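Local structure of sortase-like protein (Streptococcus suis, 3RE9) at residues L123-D128 with G169-Y174. The protein is a class C sortase, a transpeptidase that probably links pilin subunits into pili on the bacterial surface. Residues are numbered along the deposited sequence; the frame is centred on the assembly and turned at random.
Sequences LAYEVD and GHRIPY
E126 and H170 form an antiparallel hydrogen-bonded pair: E126 N bonds H170 O at 3.0 Å, and the return bond from H170 N to E126 O is more bent. Further along, I172 N gives A124 O a nearly straight bond of 2.9 Å. On the other side of the same pair A124 N and I172 O do not bond directly; a water lies between them, accepting from A124 N and from R171 NE and donating to I172 O.

Between these bonds, Y125 faces R171 in a non-hydrogen-bonded pair. The arginine, bent at chi2 (80°), lays CD over one face of the tyrosine ring, 4.2 Å from its centroid, a CH-pi contact that uses the aliphatic part of a long polar side chain. Its guanidinium turns a face to L123, whose CD2 sits over the centre, 3.3 Å from R171 NH2. With no side chain, G169 lets its CA come within 3.8 Å of V127 CA, beside Y125.

On the other face of the sheet, E126 CB lies over the imidazole of H170 in a second CH-pi contact, and I172 CG2 packs against the same CB at 3.8 Å. Both E126 and H170 suit this partly exposed place, pairing methylene with ring while E126 OE2 and H170 NE2 stay 4.2 Å apart, not in contact. Small A124 admits I172 CG1 and Y174 CB beside its methyl.

The pair joins strands 122-133 and 163-172 of the sortase beta-barrel. D148, at the start of strand 148-156, hydrogen-bonds the Y125 hydroxyl and forms a salt bridge with R171 NH1, whereas D128 OD1 forms one with R168 NE. Strand 113-117 flanks the opposite edge of 122-133, where V127 packs on F114.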
ATOM      1  N   LEU A 123     -10.169   5.580  -2.443  1.00 13.33           N
ATOM      2  CA  LEU A 123      -9.280   5.741  -3.575  1.00 13.19           C
ATOM      3  C   LEU A 123      -9.404   4.536  -4.501  1.00 13.24           C
ATOM      4  O   LEU A 123      -9.445   3.406  -4.048  1.00 12.78           O
ATOM      5  CB  LEU A 123      -7.827   5.859  -3.111  1.00 12.70           C
ATOM      6  CG  LEU A 123      -7.479   6.814  -1.984  1.00 10.73           C
ATOM      7  CD1 LEU A 123      -6.193   6.324  -1.372  1.00  8.53           C
ATOM      8  CD2 LEU A 123      -7.355   8.228  -2.528  1.00  7.58           C
ATOM      9  N   ALA A 124      -9.450   4.807  -5.799  1.00 13.55           N
ATOM     10  CA  ALA A 124      -9.638   3.783  -6.813  1.00 13.66           C
ATOM     11  C   ALA A 124      -8.371   3.643  -7.647  1.00 13.48           C
ATOM     12  O   ALA A 124      -7.816   4.636  -8.089  1.00 13.94           O
ATOM     13  CB  ALA A 124     -10.825   4.147  -7.695  1.00 13.57           C
ATOM     14  N   TYR A 125      -7.906   2.412  -7.835  1.00 13.53           N
ATOM     15  CA  TYR A 125      -6.731   2.132  -8.678  1.00 13.14           C
ATOM     16  C   TYR A 125      -7.117   1.083  -9.698  1.00 13.47           C
ATOM     17  O   TYR A 125      -7.892   0.172  -9.391  1.00 13.04           O
ATOM     18  CB  TYR A 125      -5.504   1.674  -7.847  1.00 12.59           C
ATOM     19  CG  TYR A 125      -4.967   2.767  -6.961  1.00 11.88           C
ATOM     20  CD1 TYR A 125      -5.567   3.044  -5.731  1.00 12.15           C
ATOM     21  CD2 TYR A 125      -3.888   3.546  -7.358  1.00 12.18           C
ATOM     22  CE1 TYR A 125      -5.119   4.047  -4.916  1.00 11.33           C
ATOM     23  CE2 TYR A 125      -3.420   4.573  -6.550  1.00 11.51           C
ATOM     24  CZ  TYR A 125      -4.048   4.825  -5.323  1.00 12.19           C
ATOM     25  OH  TYR A 125      -3.613   5.844  -4.490  1.00 11.52           O
ATOM     26  N   GLU A 126      -6.596   1.239 -10.917  1.00 14.43           N
ATOM     27  CA  GLU A 126      -6.807   0.285 -11.991  1.00 15.74           C
ATOM     28  C   GLU A 126      -5.524  -0.500 -12.252  1.00 15.59           C
ATOM     29  O   GLU A 126      -4.486   0.087 -12.601  1.00 15.64           O
ATOM     30  CB  GLU A 126      -7.236   1.028 -13.255  1.00 15.52           C
ATOM     31  CG  GLU A 126      -7.687   0.135 -14.431  1.00 17.32           C
ATOM     32  CD  GLU A 126      -8.141   0.957 -15.632  1.00 18.55           C
ATOM     33  OE1 GLU A 126      -9.182   1.661 -15.513  1.00 22.87           O
ATOM     34  OE2 GLU A 126      -7.458   0.907 -16.684  1.00 22.18           O
ATOM     35  N   VAL A 127      -5.595  -1.818 -12.102  1.00 15.62           N
ATOM     36  CA  VAL A 127      -4.442  -2.695 -12.374  1.00 16.01           C
ATOM     37  C   VAL A 127      -3.857  -2.514 -13.782  1.00 16.77           C
ATOM     38  O   VAL A 127      -4.547  -2.790 -14.789  1.00 17.54           O
ATOM     39  CB  VAL A 127      -4.769  -4.195 -12.108  1.00 15.92           C
ATOM     40  CG1 VAL A 127      -3.563  -5.087 -12.441  1.00 15.18           C
ATOM     41  CG2 VAL A 127      -5.217  -4.387 -10.659  1.00 15.90           C
ATOM     42  N   ASP A 128      -2.598  -2.045 -13.843  1.00 16.85           N
ATOM     43  CA  ASP A 128      -1.893  -1.835 -15.112  1.00 16.98           C
ATOM     44  C   ASP A 128      -0.611  -2.673 -15.321  1.00 17.22           C
ATOM     45  O   ASP A 128       0.004  -2.592 -16.396  1.00 16.32           O
ATOM     46  CB  ASP A 128      -1.592  -0.346 -15.316  1.00 17.88           C
ATOM     47  CG  ASP A 128      -0.480   0.172 -14.405  1.00 19.77           C
ATOM     48  OD1 ASP A 128      -0.082  -0.545 -13.466  1.00 22.66           O
ATOM     49  OD2 ASP A 128      -0.010   1.313 -14.624  1.00 21.91           O
ATOM     50  N   GLY A 169      -1.632  -0.880  -9.617  1.00 12.97           N
ATOM     51  CA  GLY A 169      -2.639  -0.052 -10.263  1.00 12.85           C
ATOM     52  C   GLY A 169      -2.257   1.412 -10.258  1.00 13.00           C
ATOM     53  O   GLY A 169      -1.578   1.842  -9.352  1.00 13.16           O
ATOM     54  N   HIS A 170      -2.690   2.175 -11.263  1.00 13.41           N
ATOM     55  CA  HIS A 170      -2.542   3.653 -11.267  1.00 14.32           C
ATOM     56  C   HIS A 170      -3.839   4.273 -10.726  1.00 14.35           C
ATOM     57  O   HIS A 170      -4.910   3.672 -10.821  1.00 14.77           O
ATOM     58  CB  HIS A 170      -2.214   4.211 -12.669  1.00 14.26           C
ATOM     59  CG  HIS A 170      -3.265   3.913 -13.705  1.00 16.77           C
ATOM     60  ND1 HIS A 170      -3.214   2.800 -14.526  1.00 19.73           N
ATOM     61  CD2 HIS A 170      -4.402   4.570 -14.039  1.00 16.91           C
ATOM     62  CE1 HIS A 170      -4.277   2.785 -15.315  1.00 19.22           C
ATOM     63  NE2 HIS A 170      -5.013   3.848 -15.041  1.00 18.63           N
ATOM     64  N   ARG A 171      -3.743   5.453 -10.132  1.00 14.24           N
ATOM     65  CA  ARG A 171      -4.919   6.117  -9.595  1.00 14.70           C
ATOM     66  C   ARG A 171      -5.916   6.415 -10.703  1.00 15.47           C
ATOM     67  O   ARG A 171      -5.534   6.865 -11.770  1.00 16.49           O
ATOM     68  CB  ARG A 171      -4.506   7.408  -8.899  1.00 14.40           C
ATOM     69  CG  ARG A 171      -5.624   8.174  -8.254  1.00 12.69           C
ATOM     70  CD  ARG A 171      -6.016   7.597  -6.900  1.00 10.71           C
ATOM     71  NE  ARG A 171      -7.000   8.500  -6.293  1.00 11.70           N
ATOM     72  CZ  ARG A 171      -6.700   9.586  -5.585  1.00  7.88           C
ATOM     73  NH1 ARG A 171      -5.438   9.903  -5.335  1.00  7.26           N
ATOM     74  NH2 ARG A 171      -7.667  10.342  -5.105  1.00  8.06           N
ATOM     75  N   ILE A 172      -7.185   6.126 -10.471  1.00 16.46           N
ATOM     76  CA  ILE A 172      -8.244   6.542 -11.395  1.00 17.38           C
ATOM     77  C   ILE A 172      -9.294   7.358 -10.605  1.00 18.92           C
ATOM     78  O   ILE A 172      -9.362   7.244  -9.365  1.00 18.98           O
ATOM     79  CB  ILE A 172      -8.854   5.352 -12.216  1.00 17.06           C
ATOM     80  CG1 ILE A 172      -9.391   4.249 -11.305  1.00 16.43           C
ATOM     81  CG2 ILE A 172      -7.804   4.749 -13.137  1.00 16.52           C
ATOM     82  CD1 ILE A 172     -10.582   3.454 -11.884  1.00 16.98           C
ATOM     83  N   PRO A 173     -10.071   8.223 -11.298  1.00 19.87           N
ATOM     84  CA  PRO A 173     -11.131   8.932 -10.608  1.00 20.82           C
ATOM     85  C   PRO A 173     -12.156   8.001  -9.951  1.00 22.05           C
ATOM     86  O   PRO A 173     -12.492   6.928 -10.483  1.00 21.82           O
ATOM     87  CB  PRO A 173     -11.778   9.740 -11.729  1.00 20.39           C
ATOM     88  CG  PRO A 173     -10.698   9.937 -12.693  1.00 19.62           C
ATOM     89  CD  PRO A 173     -10.008   8.636 -12.714  1.00 20.05           C
ATOM     90  N   TYR A 174     -12.618   8.420  -8.778  1.00 23.43           N
ATOM     91  CA  TYR A 174     -13.653   7.702  -8.063  1.00 24.92           C
ATOM     92  C   TYR A 174     -14.945   8.521  -8.030  1.00 26.55           C
ATOM     93  O   TYR A 174     -15.029   9.570  -7.385  1.00 26.61           O
ATOM     94  CB  TYR A 174     -13.191   7.356  -6.655  1.00 24.16           C
ATOM     95  CG  TYR A 174     -14.257   6.713  -5.831  1.00 23.59           C
ATOM     96  CD1 TYR A 174     -14.588   5.376  -6.011  1.00 23.77           C
ATOM     97  CD2 TYR A 174     -14.940   7.437  -4.870  1.00 22.50           C
ATOM     98  CE1 TYR A 174     -15.578   4.783  -5.257  1.00 22.79           C
ATOM     99  CE2 TYR A 174     -15.924   6.854  -4.107  1.00 21.59           C
ATOM    100  CZ  TYR A 174     -16.237   5.532  -4.305  1.00 23.09           C
ATOM    101  OH  TYR A 174     -17.214   4.963  -3.536  1.00 24.34           O
TER
HETATM  102  O   HOH W   1      -9.675   7.523  -6.625  1.00 16.89           O